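Local structure of Lmo0135 protein (Listeria monocytogenes EGD-e, 5ISU) at residues A[255-261]-A[397-401]. The protein probably binds peptides outside the cell as the substrate-binding component of an ABC transporter. Numbering follows the deposited sequence.
Sequences ENRLSYA and LNGYI
Leu258 and Tyr260 pair with Tyr400 and Asn398 in an antiparallel strand contact within a mixed sheet, where strand 248-263 lies between 395-400 and 462-475. Each hydrogen-bonded pair is closed by two backbone bonds; Tyr260 N reaches Asn398 O at 2.9 Å, almost straight. Between them Ser259 faces Gly399 in a non-hydrogen-bonded pair, and Gly399 CA approaches Leu258 O to 3.0 Å as a CA-H...O contact. With no side chain at Gly399, the extended Arg257 runs across it, one face of its guanidinium over Gly399 CA and NH2 in a salt bridge with Asp468 OD2. In this family 5 solute-binding protein the sheet is consistent with one lobe of the two-lobed periplasmic-binding-protein fold. On the face of Leu258 and Tyr400, the tyrosine rings meet obliquely, planes at 48° and Tyr260 CE1 3.6 Å from Tyr400 CD2. Both have CG between backbone N and carbonyl carbon (chi1 69° and 53°), which brings the Tyr260 ring to the Asn398-Gly399 backbone and the Tyr400 ring against the Leu258 side chain. Leu258 CD2 packs 3.7 Å from Tyr400 CZ, while the tyrosine hydroxyl hydrogen-bonds to Phe305 O and Tyr413 OH. A water links Tyr260 OH, 2.7 Å away, to Gly399 O.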
loop_
_atom_site.group_PDB
_atom_site.type_symbol
_atom_site.label_atom_id
_atom_site.label_comp_id
_atom_site.label_asym_id
_atom_site.label_seq_id
_atom_site.Cartn_x
_atom_site.Cartn_y
_atom_site.Cartn_z
ATOM N N GLU A 255 -1.227 5.373 -7.256
ATOM C CA GLU A 255 -0.783 4.198 -6.495
ATOM C C GLU A 255 -1.081 4.378 -5.011
ATOM O O GLU A 255 -0.747 3.509 -4.206
ATOM C CB GLU A 255 0.702 3.883 -6.723
ATOM C CG GLU A 255 1.105 2.500 -6.181
ATOM C CD GLU A 255 2.269 1.852 -6.924
ATOM O OE1 GLU A 255 2.215 0.614 -7.137
ATOM O OE2 GLU A 255 3.206 2.572 -7.347
ATOM N N ASN A 256 -1.742 5.485 -4.667
ATOM C CA ASN A 256 -2.052 5.824 -3.274
ATOM C C ASN A 256 -0.790 5.860 -2.424
ATOM O O ASN A 256 -0.813 5.531 -1.245
ATOM C CB ASN A 256 -3.096 4.876 -2.680
ATOM C CG ASN A 256 -4.445 4.987 -3.358
ATOM O OD1 ASN A 256 -4.779 5.993 -3.963
ATOM N ND2 ASN A 256 -5.233 3.959 -3.228
ATOM N N ARG A 257 0.320 6.247 -3.041
ATOM C CA ARG A 257 1.567 6.342 -2.331
ATOM C C ARG A 257 1.898 7.799 -2.022
ATOM O O ARG A 257 1.784 8.664 -2.896
ATOM C CB ARG A 257 2.698 5.732 -3.144
ATOM C CG ARG A 257 4.057 5.841 -2.466
ATOM C CD ARG A 257 5.140 5.125 -3.245
ATOM N NE ARG A 257 6.454 5.201 -2.579
ATOM C CZ ARG A 257 7.314 6.222 -2.675
ATOM N NH1 ARG A 257 8.483 6.163 -2.033
ATOM N NH2 ARG A 257 7.024 7.310 -3.392
ATOM N N LEU A 258 2.257 8.063 -0.769
ATOM C CA LEU A 258 2.756 9.361 -0.381
ATOM C C LEU A 258 4.290 9.281 -0.343
ATOM O O LEU A 258 4.848 8.387 0.271
ATOM C CB LEU A 258 2.259 9.788 1.009
ATOM C CG LEU A 258 3.001 11.017 1.555
ATOM C CD1 LEU A 258 2.713 12.281 0.748
ATOM C CD2 LEU A 258 2.728 11.262 3.031
ATOM N N SER A 259 4.948 10.205 -1.024
ATOM C CA SER A 259 6.407 10.359 -0.994
ATOM C C SER A 259 6.600 11.518 -0.033
ATOM O O SER A 259 5.944 12.558 -0.201
ATOM C CB SER A 259 6.938 10.738 -2.367
ATOM O OG SER A 259 8.321 11.073 -2.323
ATOM N N TYR A 260 7.443 11.337 0.988
ATOM C CA TYR A 260 7.659 12.379 1.974
ATOM C C TYR A 260 9.033 12.357 2.608
ATOM O O TYR A 260 9.770 11.395 2.478
ATOM C CB TYR A 260 6.613 12.256 3.073
ATOM C CG TYR A 260 6.737 11.040 3.956
ATOM C CD1 TYR A 260 6.375 9.780 3.497
ATOM C CD2 TYR A 260 7.212 11.144 5.245
ATOM C CE1 TYR A 260 6.486 8.658 4.292
ATOM C CE2 TYR A 260 7.310 10.027 6.077
ATOM C CZ TYR A 260 6.948 8.786 5.593
ATOM O OH TYR A 260 7.052 7.674 6.395
ATOM N N ALA A 261 9.360 13.445 3.296
ATOM C CA ALA A 261 10.593 13.565 4.055
ATOM C C ALA A 261 10.229 13.638 5.533
ATOM O O ALA A 261 9.276 14.289 5.890
ATOM C CB ALA A 261 11.331 14.811 3.645
ATOM N N LEU A 397 14.135 10.143 3.531
ATOM C CA LEU A 397 13.122 10.117 2.490
ATOM C C LEU A 397 12.416 8.788 2.581
ATOM O O LEU A 397 13.062 7.748 2.692
ATOM C CB LEU A 397 13.746 10.292 1.113
ATOM C CG LEU A 397 14.536 11.584 0.983
ATOM C CD1 LEU A 397 15.187 11.673 -0.382
ATOM C CD2 LEU A 397 13.638 12.791 1.247
ATOM N N ASN A 398 11.090 8.812 2.531
ATOM C CA ASN A 398 10.341 7.573 2.636
ATOM C C ASN A 398 9.030 7.670 1.873
ATOM O O ASN A 398 8.723 8.692 1.230
ATOM C CB ASN A 398 10.079 7.291 4.118
ATOM C CG ASN A 398 10.162 5.814 4.465
ATOM O OD1 ASN A 398 9.939 4.921 3.629
ATOM N ND2 ASN A 398 10.514 5.549 5.709
ATOM N N GLY A 399 8.258 6.597 1.949
ATOM C CA GLY A 399 6.959 6.557 1.303
ATOM C C GLY A 399 6.086 5.486 1.881
ATOM O O GLY A 399 6.577 4.589 2.532
ATOM N N TYR A 400 4.780 5.619 1.698
ATOM C CA TYR A 400 3.848 4.598 2.147
ATOM C C TYR A 400 2.548 4.545 1.374
ATOM O O TYR A 400 2.115 5.529 0.777
ATOM C CB TYR A 400 3.539 4.707 3.645
ATOM C CG TYR A 400 3.057 6.067 4.198
ATOM C CD1 TYR A 400 1.896 6.702 3.737
ATOM C CD2 TYR A 400 3.718 6.654 5.260
ATOM C CE1 TYR A 400 1.473 7.922 4.277
ATOM C CE2 TYR A 400 3.294 7.856 5.807
ATOM C CZ TYR A 400 2.173 8.477 5.326
ATOM O OH TYR A 400 1.800 9.658 5.921
ATOM N N ILE A 401 1.943 3.364 1.408
ATOM C CA ILE A 401 0.647 3.069 0.818
ATOM C C ILE A 401 -0.116 2.460 2.004
ATOM O O ILE A 401 0.061 1.272 2.312
ATOM C CB ILE A 401 0.792 2.060 -0.330
ATOM C CG1 ILE A 401 1.770 2.593 -1.397
ATOM C CG2 ILE A 401 -0.566 1.742 -0.934
ATOM C CD1 ILE A 401 2.187 1.556 -2.424
HETATM O O HOH W 1 7.085 5.142 5.361
#